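Local coordinates for beta-lactamase (Sebaldella termitidis, PDB 6N1N), which probably hydrolyses beta-lactam antibiotics to substituted beta-amino acids, as a class D serine beta-lactamase that would confer antibiotic resistance, at residues Y214-R219 against Q237-A242; S24-D29 against K33-S38; L90-A95 against K173-N178; E64-D69 against G109-E114. All blocks are in the same frame, centred on the assembly; numbering follows the deposited sequence.

Interaction 1: Y214-R219 against Q237-A242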
loop_
_atom_site.group_PDB
_atom_site.type_symbol
_atom_site.label_atom_id
_atom_site.label_comp_id
_atom_site.label_asym_id
_atom_site.label_seq_id
_atom_site.Cartn_x
_atom_site.Cartn_y
_atom_site.Cartn_z
ATOM N N TYR A 214 14.566 0.946 -1.620
ATOM C CA TYR A 214 13.977 2.151 -1.045
ATOM C C TYR A 214 12.498 1.877 -0.783
ATOM O O TYR A 214 11.703 1.726 -1.718
ATOM C CB TYR A 214 14.165 3.362 -1.962
ATOM C CG TYR A 214 15.617 3.619 -2.282
ATOM C CD1 TYR A 214 16.398 4.479 -1.501
ATOM C CD2 TYR A 214 16.248 2.947 -3.330
ATOM C CE1 TYR A 214 17.720 4.669 -1.767
ATOM C CE2 TYR A 214 17.582 3.140 -3.603
ATOM C CZ TYR A 214 18.313 3.995 -2.831
ATOM O OH TYR A 214 19.627 4.189 -3.145
ATOM N N PHE A 215 12.140 1.824 0.503
ATOM C CA PHE A 215 10.744 1.701 0.909
ATOM C C PHE A 215 10.099 3.069 0.933
ATOM O O PHE A 215 10.745 4.058 1.279
ATOM C CB PHE A 215 10.680 1.035 2.281
ATOM C CG PHE A 215 11.240 -0.360 2.277
ATOM C CD1 PHE A 215 10.412 -1.436 2.061
ATOM C CD2 PHE A 215 12.601 -0.590 2.389
ATOM C CE1 PHE A 215 10.923 -2.706 1.999
ATOM C CE2 PHE A 215 13.108 -1.857 2.329
ATOM C CZ PHE A 215 12.280 -2.927 2.144
ATOM N N PHE A 216 8.817 3.142 0.537
ATOM C CA PHE A 216 8.187 4.452 0.438
ATOM C C PHE A 216 6.726 4.428 0.852
ATOM O O PHE A 216 6.029 3.430 0.716
ATOM C CB PHE A 216 8.297 5.038 -0.993
ATOM C CG PHE A 216 7.601 4.233 -2.050
ATOM C CD1 PHE A 216 6.289 4.481 -2.404
ATOM C CD2 PHE A 216 8.266 3.223 -2.694
ATOM C CE1 PHE A 216 5.655 3.723 -3.378
ATOM C CE2 PHE A 216 7.647 2.473 -3.668
ATOM C CZ PHE A 216 6.327 2.721 -3.998
ATOM N N ALA A 217 6.276 5.554 1.374
ATOM C CA ALA A 217 4.863 5.751 1.653
ATOM C C ALA A 217 4.567 7.210 1.345
ATOM O O ALA A 217 5.040 8.106 2.037
ATOM C CB ALA A 217 4.503 5.402 3.101
ATOM N N VAL A 218 3.853 7.421 0.256
ATOM C CA VAL A 218 3.380 8.728 -0.154
ATOM C C VAL A 218 1.927 8.815 0.274
ATOM O O VAL A 218 1.149 7.876 0.066
ATOM C CB VAL A 218 3.520 8.905 -1.677
ATOM C CG1 VAL A 218 2.721 10.116 -2.155
ATOM C CG2 VAL A 218 4.953 9.029 -2.069
ATOM N N ARG A 219 1.561 9.908 0.916
ATOM C CA ARG A 219 0.175 10.067 1.328
ATOM C C ARG A 219 -0.214 11.519 1.138
ATOM O O ARG A 219 0.214 12.404 1.896
ATOM C CB ARG A 219 -0.059 9.612 2.757
ATOM C CG ARG A 219 -1.534 9.566 3.062
ATOM C CD ARG A 219 -1.828 9.121 4.464
ATOM N NE ARG A 219 -1.231 9.974 5.487
ATOM C CZ ARG A 219 -1.112 9.625 6.767
ATOM N NH1 ARG A 219 -1.544 8.430 7.210
ATOM N NH2 ARG A 219 -0.541 10.475 7.606
ATOM N N GLN A 237 3.360 9.346 -10.406
ATOM C CA GLN A 237 4.355 10.242 -10.983
ATOM C C GLN A 237 4.998 11.144 -9.930
ATOM O O GLN A 237 6.202 11.404 -9.993
ATOM C CB GLN A 237 3.726 11.087 -12.095
ATOM C CG GLN A 237 4.687 12.075 -12.734
ATOM C CD GLN A 237 5.907 11.416 -13.375
ATOM O OE1 GLN A 237 6.991 11.981 -13.351
ATOM N NE2 GLN A 237 5.725 10.229 -13.967
ATOM N N LEU A 238 4.219 11.625 -8.953
ATOM C CA LEU A 238 4.802 12.374 -7.840
ATOM C C LEU A 238 5.873 11.549 -7.127
ATOM O O LEU A 238 6.944 12.062 -6.778
ATOM C CB LEU A 238 3.692 12.760 -6.853
ATOM C CG LEU A 238 4.070 13.617 -5.639
ATOM C CD1 LEU A 238 2.810 14.275 -5.063
ATOM C CD2 LEU A 238 4.777 12.840 -4.523
ATOM N N THR A 239 5.575 10.276 -6.872
ATOM C CA THR A 239 6.539 9.385 -6.238
ATOM C C THR A 239 7.807 9.270 -7.084
ATOM O O THR A 239 8.932 9.336 -6.557
ATOM C CB THR A 239 5.866 8.026 -6.012
ATOM O OG1 THR A 239 4.636 8.227 -5.290
ATOM C CG2 THR A 239 6.735 7.094 -5.214
HETATM N N MSE A 240 7.653 9.121 -8.405
HETATM C CA MSE A 240 8.816 8.984 -9.284
HETATM C C MSE A 240 9.629 10.262 -9.299
HETATM O O MSE A 240 10.859 10.212 -9.365
HETATM C CB MSE A 240 8.407 8.630 -10.720
HETATM C CG MSE A 240 7.534 7.368 -10.830
HETATM SE SE MSE A 240 8.338 5.746 -10.073
HETATM C CE MSE A 240 9.341 5.184 -11.658
HETATM N N MSE A 241 8.946 11.407 -9.250
HETATM C CA MSE A 241 9.652 12.687 -9.153
HETATM C C MSE A 241 10.487 12.788 -7.877
HETATM O O MSE A 241 11.617 13.281 -7.922
HETATM C CB MSE A 241 8.661 13.860 -9.248
HETATM C CG MSE A 241 8.138 14.025 -10.640
HETATM SE SE MSE A 241 6.675 15.320 -10.656
HETATM C CE MSE A 241 7.459 16.560 -9.448
ATOM N N ALA A 242 9.928 12.349 -6.747
ATOM C CA ALA A 242 10.694 12.311 -5.510
ATOM C C ALA A 242 11.916 11.413 -5.657
ATOM O O ALA A 242 13.014 11.790 -5.230
ATOM C CB ALA A 242 9.818 11.839 -4.354
#
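Thr239 reaches from the helix 228-245 into the angle between Phe216 and Val218, which are two residues apart and so on the same side of the strand. Its methyl CG2 sits over one face of the Phe216 ring, 4.2 Å from the ring centroid and 26° off the normal, a CH-pi contact in which the two side chains stand roughly at right angles. The hydroxyl of the same residue is turned to Val218, and Thr239 OG1 lies 3.3 Å from Val218 CG2. That is van der Waals contact alone, since the polar need of OG1 is met within the helix by the carbonyl of Arg235. With OG1 beside the backbone N and anti to the carbonyl carbon (chi1 -53°), CG2 falls anti to that nitrogen and points at the ring. Val218 CG1 also touches Leu238 CD2 at 4.2 Å. Strand and helix axes come within 9.7 Å and run at 129°, so the helix crosses the strand slantwise. Phe243, one turn further along the helix, meets Phe216 edge-to-face, and Tyr203 of strand 198-209 and Ile27 of strand 22-29 adjoin Phe216, so that the C-terminal helix packs on the middle of the sheet.

Interaction 2: S24-D29 against K33-S38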
loop_
_atom_site.group_PDB
_atom_site.type_symbol
_atom_site.label_atom_id
_atom_site.label_comp_id
_atom_site.label_asym_id
_atom_site.label_seq_id
_atom_site.Cartn_x
_atom_site.Cartn_y
_atom_site.Cartn_z
ATOM N N SER A 24 2.559 14.003 2.761
ATOM C CA SER A 24 4.007 13.875 2.770
ATOM C C SER A 24 4.444 12.655 1.990
ATOM O O SER A 24 3.653 11.753 1.667
ATOM C CB SER A 24 4.527 13.781 4.199
ATOM O OG SER A 24 3.973 12.656 4.839
ATOM N N VAL A 25 5.757 12.627 1.730
ATOM C CA VAL A 25 6.465 11.471 1.215
ATOM C C VAL A 25 7.498 11.070 2.256
ATOM O O VAL A 25 8.210 11.926 2.790
ATOM C CB VAL A 25 7.137 11.769 -0.132
ATOM C CG1 VAL A 25 8.009 12.976 -0.038
ATOM C CG2 VAL A 25 7.968 10.572 -0.598
ATOM N N THR A 26 7.527 9.787 2.573
ATOM C CA THR A 26 8.485 9.182 3.493
ATOM C C THR A 26 9.167 8.042 2.754
ATOM O O THR A 26 8.499 7.210 2.140
ATOM C CB THR A 26 7.771 8.657 4.762
ATOM O OG1 THR A 26 7.054 9.733 5.372
ATOM C CG2 THR A 26 8.756 8.066 5.764
ATOM N N ILE A 27 10.507 7.986 2.833
ATOM C CA ILE A 27 11.295 6.964 2.176
ATOM C C ILE A 27 12.315 6.430 3.169
ATOM O O ILE A 27 12.860 7.183 3.984
ATOM C CB ILE A 27 11.970 7.539 0.915
ATOM C CG1 ILE A 27 10.929 7.875 -0.155
ATOM C CG2 ILE A 27 13.000 6.564 0.338
ATOM C CD1 ILE A 27 11.438 8.805 -1.217
ATOM N N TYR A 28 12.556 5.122 3.114
ATOM C CA TYR A 28 13.605 4.478 3.899
ATOM C C TYR A 28 14.585 3.803 2.953
ATOM O O TYR A 28 14.210 2.902 2.196
ATOM C CB TYR A 28 13.025 3.462 4.868
ATOM C CG TYR A 28 14.068 2.779 5.738
ATOM C CD1 TYR A 28 14.685 3.461 6.763
ATOM C CD2 TYR A 28 14.401 1.464 5.528
ATOM C CE1 TYR A 28 15.629 2.843 7.562
ATOM C CE2 TYR A 28 15.329 0.824 6.326
ATOM C CZ TYR A 28 15.943 1.513 7.343
ATOM O OH TYR A 28 16.883 0.900 8.151
ATOM N N ASP A 29 15.828 4.263 3.006
ATOM C CA ASP A 29 16.973 3.686 2.318
ATOM C C ASP A 29 17.468 2.501 3.144
ATOM O O ASP A 29 17.986 2.674 4.243
ATOM C CB ASP A 29 18.001 4.803 2.139
ATOM C CG ASP A 29 19.333 4.331 1.580
ATOM O OD1 ASP A 29 19.647 3.144 1.689
ATOM O OD2 ASP A 29 20.088 5.191 1.066
ATOM N N LYS A 33 20.273 2.595 5.910
ATOM C CA LYS A 33 19.423 2.850 7.075
ATOM C C LYS A 33 19.175 4.351 7.264
ATOM O O LYS A 33 19.445 4.939 8.314
ATOM C CB LYS A 33 20.035 2.213 8.333
ATOM C CG LYS A 33 20.345 0.748 8.182
ATOM C CD LYS A 33 20.739 0.138 9.529
ATOM C CE LYS A 33 20.893 -1.373 9.449
ATOM N NZ LYS A 33 22.109 -1.754 8.704
ATOM N N ILE A 34 18.616 4.980 6.227
ATOM C CA ILE A 34 18.329 6.411 6.263
ATOM C C ILE A 34 16.841 6.647 6.040
ATOM O O ILE A 34 16.274 6.196 5.035
ATOM C CB ILE A 34 19.163 7.179 5.217
ATOM C CG1 ILE A 34 20.655 7.038 5.540
ATOM C CG2 ILE A 34 18.761 8.636 5.184
ATOM C CD1 ILE A 34 21.551 7.595 4.468
ATOM N N TRP A 35 16.225 7.388 6.978
ATOM C CA TRP A 35 14.862 7.879 6.824
ATOM C C TRP A 35 14.882 9.254 6.165
ATOM O O TRP A 35 15.587 10.161 6.622
ATOM C CB TRP A 35 14.159 7.974 8.185
ATOM C CG TRP A 35 13.758 6.651 8.759
ATOM C CD1 TRP A 35 14.506 5.866 9.588
ATOM C CD2 TRP A 35 12.526 5.944 8.547
ATOM N NE1 TRP A 35 13.825 4.724 9.910
ATOM C CE2 TRP A 35 12.614 4.734 9.275
ATOM C CE3 TRP A 35 11.362 6.212 7.822
ATOM C CZ2 TRP A 35 11.574 3.821 9.318
ATOM C CZ3 TRP A 35 10.342 5.294 7.853
ATOM C CH2 TRP A 35 10.444 4.113 8.597
ATOM N N ILE A 36 14.090 9.403 5.107
ATOM C CA ILE A 36 13.932 10.658 4.377
ATOM C C ILE A 36 12.486 11.117 4.525
ATOM O O ILE A 36 11.562 10.399 4.106
ATOM C CB ILE A 36 14.267 10.484 2.891
ATOM C CG1 ILE A 36 15.680 9.944 2.703
ATOM C CG2 ILE A 36 14.141 11.792 2.154
ATOM C CD1 ILE A 36 15.840 9.176 1.417
ATOM N N TYR A 37 12.293 12.326 5.062
ATOM C CA TYR A 37 10.964 12.870 5.279
ATOM C C TYR A 37 10.766 14.191 4.549
ATOM O O TYR A 37 11.618 15.078 4.628
ATOM C CB TYR A 37 10.682 13.150 6.747
ATOM C CG TYR A 37 10.842 12.002 7.697
ATOM C CD1 TYR A 37 9.834 11.069 7.837
ATOM C CD2 TYR A 37 11.973 11.893 8.510
ATOM C CE1 TYR A 37 9.958 10.031 8.735
ATOM C CE2 TYR A 37 12.104 10.852 9.412
ATOM C CZ TYR A 37 11.087 9.930 9.511
ATOM O OH TYR A 37 11.186 8.907 10.421
ATOM N N SER A 38 9.619 14.356 3.878
ATOM C CA SER A 38 9.222 15.715 3.506
ATOM C C SER A 38 8.587 16.429 4.691
ATOM O O SER A 38 8.664 17.659 4.798
ATOM C CB SER A 38 8.266 15.712 2.309
ATOM O OG SER A 38 7.009 15.100 2.583
#
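A G1 beta bulge sets two residues, Lys33 and Ile34, opposite the single Asp29 where the returning strand of this hairpin opens, with Lys33 at positive phi (55°). Ile34 N donates to Asp29 O at 3.1 Å, and Asp29 N to Ile34 O. Beyond the bulge the antiparallel register is regular: Ile27 and Ile36 form a hydrogen-bonded pair, Ile36 N meeting Ile27 O at 2.8 Å, while Tyr28 with Trp35 and Thr26 with Tyr37 are non-hydrogen-bonded pairs. At the far end Ser38 closes the ladder with both its backbone and its side chain. Its N donates to Val25 O, and Ser38 OG, swung between backbone N and carbonyl carbon, accepts from Val25 N at 2.9 Å with an angle of 166°.

The side chains of Thr26, Tyr28, Trp35 and Tyr37 share one face of the sheet. There Tyr28 CD1 lies over one face of the Trp35 indole, 3.5 Å from Trp35 CE2, with the planes inclined at 49°; Tyr37 OH lies over the opposite face and the Thr26 methyl CG2 meets the indole edge in its plane. Tyr28 OH lies alongside Lys33, 3.4 Å from Lys33 CB. On the other face, Ile27 CG2 touches Ile36 CD1 at 4.0 Å. The carboxylate of Asp29 accepts from the side-chain amides of Asn32 (to OD2) and Asn212 (to OD1). Strand 22-29 lies between strands 34-37 and 212-222 in the sheet. The hairpin is thus held by near-straight amide bonds, with the serine hydroxyl standing in for a carbonyl acceptor where the ladder ends.

Interaction 3: L90-A95 against K173-N178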
loop_
_atom_site.group_PDB
_atom_site.type_symbol
_atom_site.label_atom_id
_atom_site.label_comp_id
_atom_site.label_asym_id
_atom_site.label_seq_id
_atom_site.Cartn_x
_atom_site.Cartn_y
_atom_site.Cartn_z
ATOM N N LEU A 90 -12.212 -13.331 -11.273
ATOM C CA LEU A 90 -10.882 -12.783 -11.073
ATOM C C LEU A 90 -10.069 -13.678 -10.160
ATOM O O LEU A 90 -10.588 -14.224 -9.185
ATOM C CB LEU A 90 -10.930 -11.370 -10.451
ATOM C CG LEU A 90 -11.627 -10.252 -11.208
ATOM C CD1 LEU A 90 -11.763 -8.992 -10.355
ATOM C CD2 LEU A 90 -10.869 -9.904 -12.487
ATOM N N ASN A 91 -8.787 -13.804 -10.467
ATOM C CA ASN A 91 -7.834 -14.412 -9.561
ATOM C C ASN A 91 -7.116 -13.328 -8.753
ATOM O O ASN A 91 -7.306 -12.126 -8.957
ATOM C CB ASN A 91 -6.858 -15.310 -10.327
ATOM C CG ASN A 91 -6.001 -14.553 -11.328
ATOM O OD1 ASN A 91 -5.533 -13.446 -11.064
ATOM N ND2 ASN A 91 -5.789 -15.168 -12.498
ATOM N N LEU A 92 -6.283 -13.769 -7.806
ATOM C CA LEU A 92 -5.628 -12.829 -6.890
ATOM C C LEU A 92 -4.738 -11.838 -7.632
ATOM O O LEU A 92 -4.693 -10.650 -7.277
ATOM C CB LEU A 92 -4.811 -13.600 -5.858
ATOM C CG LEU A 92 -4.077 -12.803 -4.801
ATOM C CD1 LEU A 92 -5.037 -12.194 -3.782
ATOM C CD2 LEU A 92 -3.066 -13.680 -4.098
ATOM N N ARG A 93 -3.995 -12.303 -8.639
ATOM C CA ARG A 93 -3.140 -11.394 -9.394
ATOM C C ARG A 93 -3.958 -10.282 -10.040
ATOM O O ARG A 93 -3.591 -9.104 -9.975
ATOM C CB ARG A 93 -2.348 -12.151 -10.459
ATOM C CG ARG A 93 -1.375 -11.239 -11.201
ATOM C CD ARG A 93 -0.655 -11.959 -12.325
ATOM N NE ARG A 93 0.141 -13.085 -11.854
ATOM C CZ ARG A 93 1.388 -12.981 -11.406
ATOM N NH1 ARG A 93 1.977 -11.794 -11.332
ATOM N NH2 ARG A 93 2.033 -14.062 -11.008
ATOM N N GLU A 94 -5.066 -10.650 -10.680
ATOM C CA GLU A 94 -5.930 -9.684 -11.341
ATOM C C GLU A 94 -6.629 -8.775 -10.336
ATOM O O GLU A 94 -6.757 -7.564 -10.556
ATOM C CB GLU A 94 -6.973 -10.423 -12.178
ATOM C CG GLU A 94 -6.438 -11.292 -13.324
ATOM C CD GLU A 94 -7.511 -12.177 -13.910
ATOM O OE1 GLU A 94 -8.217 -12.850 -13.130
ATOM O OE2 GLU A 94 -7.654 -12.193 -15.155
ATOM N N ALA A 95 -7.160 -9.353 -9.264
ATOM C CA ALA A 95 -7.844 -8.543 -8.257
ATOM C C ALA A 95 -6.906 -7.488 -7.667
ATOM O O ALA A 95 -7.317 -6.341 -7.438
ATOM C CB ALA A 95 -8.410 -9.454 -7.174
ATOM N N LYS A 173 5.305 -11.185 -3.503
ATOM C CA LYS A 173 6.364 -10.330 -4.047
ATOM C C LYS A 173 6.283 -10.225 -5.562
ATOM O O LYS A 173 6.617 -9.176 -6.137
ATOM C CB LYS A 173 7.750 -10.841 -3.609
ATOM C CG LYS A 173 8.121 -10.432 -2.173
ATOM C CD LYS A 173 9.447 -11.008 -1.721
ATOM C CE LYS A 173 9.897 -10.387 -0.438
ATOM N NZ LYS A 173 11.207 -10.916 0.044
ATOM N N ASP A 174 5.805 -11.277 -6.234
ATOM C CA ASP A 174 5.702 -11.231 -7.686
ATOM C C ASP A 174 4.494 -10.404 -8.124
ATOM O O ASP A 174 4.612 -9.526 -8.991
ATOM C CB ASP A 174 5.636 -12.648 -8.250
ATOM C CG ASP A 174 5.648 -12.670 -9.763
ATOM O OD1 ASP A 174 6.669 -12.274 -10.362
ATOM O OD2 ASP A 174 4.642 -13.106 -10.341
ATOM N N ILE A 175 3.321 -10.642 -7.531
ATOM C CA ILE A 175 2.156 -9.905 -8.013
ATOM C C ILE A 175 2.273 -8.421 -7.698
ATOM O O ILE A 175 1.632 -7.594 -8.366
ATOM C CB ILE A 175 0.826 -10.478 -7.481
ATOM C CG1 ILE A 175 0.560 -10.155 -6.015
ATOM C CG2 ILE A 175 0.762 -11.968 -7.762
ATOM C CD1 ILE A 175 -0.802 -10.723 -5.500
HETATM N N MSE A 176 3.087 -8.046 -6.706
HETATM C CA MSE A 176 3.272 -6.644 -6.359
HETATM C C MSE A 176 4.052 -5.824 -7.407
HETATM O O MSE A 176 4.032 -4.588 -7.369
HETATM C CB MSE A 176 3.989 -6.518 -5.013
HETATM C CG MSE A 176 3.129 -6.844 -3.839
HETATM SE SE MSE A 176 4.231 -6.778 -2.185
HETATM C CE MSE A 176 4.440 -4.840 -2.069
ATOM N N ILE A 177 4.745 -6.507 -8.306
ATOM C CA ILE A 177 5.549 -5.799 -9.304
ATOM C C ILE A 177 4.610 -5.115 -10.284
ATOM O O ILE A 177 3.915 -5.779 -11.055
ATOM C CB ILE A 177 6.496 -6.726 -10.060
ATOM C CG1 ILE A 177 7.434 -7.379 -9.065
ATOM C CG2 ILE A 177 7.234 -5.923 -11.157
ATOM C CD1 ILE A 177 8.274 -8.508 -9.700
ATOM N N ASN A 178 4.653 -3.806 -10.336
ATOM C CA ASN A 178 3.852 -3.184 -11.360
ATOM C C ASN A 178 4.645 -2.361 -12.357
ATOM O O ASN A 178 4.046 -1.836 -13.282
ATOM C CB ASN A 178 2.741 -2.335 -10.751
ATOM C CG ASN A 178 3.189 -1.558 -9.571
ATOM O OD1 ASN A 178 4.096 -0.764 -9.662
ATOM N ND2 ASN A 178 2.509 -1.750 -8.450
HETATM O O HOH W 1 -0.947 -8.066 -10.109
#
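Asp174 OD2 is gripped by both terminal nitrogens of Arg93, NH2 at 2.9 Å and NH1 at 3.1 Å, in an end-on salt bridge that converges on a single oxygen. The oxygen lies in the guanidinium plane, yet the carboxylate is turned 77° against it, so NH2 meets OD2 nearly along the C-O axis and NH1 comes from above the carboxylate plane. Arg93 is extended through chi1 and chi2 and bends at chi3 (-61°), which brings one flat face of the guanidinium over Ile175, whose CG2 lies beneath its centre, 3.8 Å from Arg93 NH1. Glu70 also pairs with NH2, so the guanidinium has a second acidic partner and its charge is probably balanced by both. Ile175 serves two neighbours with its two branches: CD1, at the end of the other branch, packs at 3.9 Å on Leu92 CG, roughly at right angles. A water donates to Arg93 O and Ile175 O and so ties the two backbones together. The start of the helix 92-98 is itself well defined, because Asn91 OD1 accepts from Glu94 N while Asn91 N donates to Glu94 OE1. This reciprocal pair is a capping box, the classic N-terminal helix stop, here set where the helix abuts the C-terminal end of the helix 166-175.

Interaction 4: E64-D69 against G109-E114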
loop_
_atom_site.group_PDB
_atom_site.type_symbol
_atom_site.label_atom_id
_atom_site.label_comp_id
_atom_site.label_asym_id
_atom_site.label_seq_id
_atom_site.Cartn_x
_atom_site.Cartn_y
_atom_site.Cartn_z
ATOM N N GLU A 64 -3.862 -18.340 4.603
ATOM C CA GLU A 64 -5.084 -18.946 5.111
ATOM C C GLU A 64 -5.803 -19.820 4.087
ATOM O O GLU A 64 -6.880 -20.345 4.393
ATOM C CB GLU A 64 -6.046 -17.859 5.608
ATOM C CG GLU A 64 -5.574 -17.163 6.867
ATOM C CD GLU A 64 -5.376 -18.149 7.991
ATOM O OE1 GLU A 64 -6.330 -18.880 8.298
ATOM O OE2 GLU A 64 -4.267 -18.224 8.546
ATOM N N GLU A 65 -5.249 -19.968 2.889
ATOM C CA GLU A 65 -5.778 -20.854 1.853
ATOM C C GLU A 65 -7.138 -20.404 1.323
ATOM O O GLU A 65 -7.902 -21.212 0.788
ATOM C CB GLU A 65 -5.841 -22.297 2.363
ATOM C CG GLU A 65 -4.461 -22.790 2.731
ATOM C CD GLU A 65 -4.461 -24.174 3.336
ATOM O OE1 GLU A 65 -5.099 -25.066 2.757
ATOM O OE2 GLU A 65 -3.841 -24.352 4.404
ATOM N N VAL A 66 -7.427 -19.102 1.406
ATOM C CA VAL A 66 -8.610 -18.565 0.744
ATOM C C VAL A 66 -8.580 -18.917 -0.734
ATOM O O VAL A 66 -9.605 -19.307 -1.320
ATOM C CB VAL A 66 -8.694 -17.043 0.964
ATOM C CG1 VAL A 66 -9.824 -16.418 0.143
ATOM C CG2 VAL A 66 -8.902 -16.753 2.430
ATOM N N VAL A 67 -7.420 -18.750 -1.365
ATOM C CA VAL A 67 -7.140 -19.255 -2.703
ATOM C C VAL A 67 -5.868 -20.079 -2.595
ATOM O O VAL A 67 -5.049 -19.868 -1.692
ATOM C CB VAL A 67 -6.993 -18.151 -3.770
ATOM C CG1 VAL A 67 -8.335 -17.512 -4.057
ATOM C CG2 VAL A 67 -6.003 -17.084 -3.331
ATOM N N LYS A 68 -5.711 -21.036 -3.510
ATOM C CA LYS A 68 -4.557 -21.925 -3.467
ATOM C C LYS A 68 -3.306 -21.228 -3.974
ATOM O O LYS A 68 -2.205 -21.462 -3.457
ATOM C CB LYS A 68 -4.834 -23.190 -4.284
ATOM C CG LYS A 68 -3.690 -24.191 -4.293
ATOM C CD LYS A 68 -4.141 -25.550 -4.814
ATOM C CE LYS A 68 -2.998 -26.550 -4.817
ATOM N NZ LYS A 68 -1.913 -26.139 -5.745
ATOM N N ASP A 69 -3.460 -20.370 -4.972
ATOM C CA ASP A 69 -2.356 -19.627 -5.554
ATOM C C ASP A 69 -2.973 -18.413 -6.233
ATOM O O ASP A 69 -4.170 -18.147 -6.079
ATOM C CB ASP A 69 -1.530 -20.495 -6.508
ATOM C CG ASP A 69 -2.365 -21.146 -7.590
ATOM O OD1 ASP A 69 -3.213 -20.445 -8.179
ATOM O OD2 ASP A 69 -2.148 -22.355 -7.880
ATOM N N GLY A 109 -14.738 -12.892 3.822
ATOM C CA GLY A 109 -15.814 -13.644 4.449
ATOM C C GLY A 109 -15.407 -15.027 4.924
ATOM O O GLY A 109 -16.057 -15.585 5.825
ATOM N N LYS A 110 -14.367 -15.599 4.331
ATOM C CA LYS A 110 -13.841 -16.891 4.724
ATOM C C LYS A 110 -12.927 -16.813 5.942
ATOM O O LYS A 110 -12.451 -17.858 6.388
ATOM C CB LYS A 110 -13.035 -17.530 3.578
ATOM C CG LYS A 110 -13.818 -18.074 2.358
ATOM C CD LYS A 110 -12.846 -18.863 1.461
ATOM C CE LYS A 110 -13.491 -19.447 0.224
ATOM N NZ LYS A 110 -14.289 -18.438 -0.504
ATOM N N ILE A 111 -12.626 -15.613 6.441
ATOM C CA ILE A 111 -11.647 -15.411 7.511
ATOM C C ILE A 111 -12.361 -14.795 8.716
ATOM O O ILE A 111 -13.009 -13.747 8.601
ATOM C CB ILE A 111 -10.477 -14.527 7.047
ATOM C CG1 ILE A 111 -9.841 -15.103 5.774
ATOM C CG2 ILE A 111 -9.406 -14.408 8.156
ATOM C CD1 ILE A 111 -8.840 -14.162 5.116
ATOM N N LYS A 112 -12.235 -15.432 9.875
ATOM C CA LYS A 112 -12.822 -14.883 11.095
ATOM C C LYS A 112 -12.125 -13.604 11.552
ATOM O O LYS A 112 -10.919 -13.414 11.358
ATOM C CB LYS A 112 -12.732 -15.905 12.232
ATOM C CG LYS A 112 -13.484 -17.199 11.993
ATOM C CD LYS A 112 -14.966 -16.988 12.051
ATOM C CE LYS A 112 -15.703 -18.321 12.119
ATOM N NZ LYS A 112 -17.185 -18.151 12.192
ATOM N N SER A 113 -12.889 -12.737 12.220
ATOM C CA SER A 113 -12.320 -11.495 12.751
ATOM C C SER A 113 -11.110 -11.745 13.664
ATOM O O SER A 113 -10.119 -11.010 13.611
ATOM C CB SER A 113 -13.415 -10.713 13.479
ATOM O OG SER A 113 -12.881 -9.876 14.482
ATOM N N GLU A 114 -11.184 -12.739 14.553
ATOM C CA GLU A 114 -10.042 -12.967 15.446
ATOM C C GLU A 114 -8.794 -13.394 14.666
ATOM O O GLU A 114 -7.665 -13.060 15.052
ATOM C CB GLU A 114 -10.406 -14.004 16.498
ATOM C CG GLU A 114 -9.317 -14.232 17.538
ATOM C CD GLU A 114 -8.806 -12.941 18.155
ATOM O OE1 GLU A 114 -9.639 -12.085 18.533
ATOM O OE2 GLU A 114 -7.564 -12.785 18.243
HETATM O O HOH W 2 -12.045 -18.241 -2.619
#
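Val66 and Ile111 meet at about a right angle, the CG2 methyl of the valine resting against the outer end of the isoleucine, 3.7 Å from Ile111 CD1 and 3.8 Å from Ile111 CG1. The other valine methyl, CG1, is turned to the aliphatic part of Lys110 and lies 4.1 Å from Lys110 CD, the two chains running at a slant to each other. Each branch of Val66 therefore takes one of two consecutive residues. With its CG1 anti to the backbone N (chi1 173°), Val66 has CG2 beside that nitrogen and on the side of Ile111. Glu65, just before it, has a positive phi (66°) and ends the helix 56-63 in a Schellman motif; the chain then turns so that Val66 packs against both Phe61 of that helix and the segment leading to the helix 113-122. The Lys110 chain stays extended until it bends at chi4 (49°), and Lys110 NZ donates to a water oxygen 3.1 Å away. The same water donates to Val66 O at 3.0 Å, so the ammonium reaches the backbone carbonyl only through solvent. Phe61 also borders Ile111, and Ile60 adds to the apolar surroundings of Ile111.

Interactions 1 and 2 adjoin within the sheet: the centres of the two interactions are about 9 Å apart, and strands 22-29 and 212-222 are neighbours, with Phe215 O 2.8 Å from Tyr28 N and Val218 CG2 packed 3.7 Å from Val25 CG2. Interaction 3 reaches the same sheet through strand 177-180, but its centre is about 20 Å from that of interaction 1. Interactions 3 and 4 lie about 17 Å apart, centre to centre, with nearest atoms about 4 Å apart, and their segments alternate along the chain. Interaction 4 is on the other side of the chain's centre from interactions 1 and 2. All four lie away from Ser51, the predicted acyl-ester nucleophile, and the carboxylated Lys54.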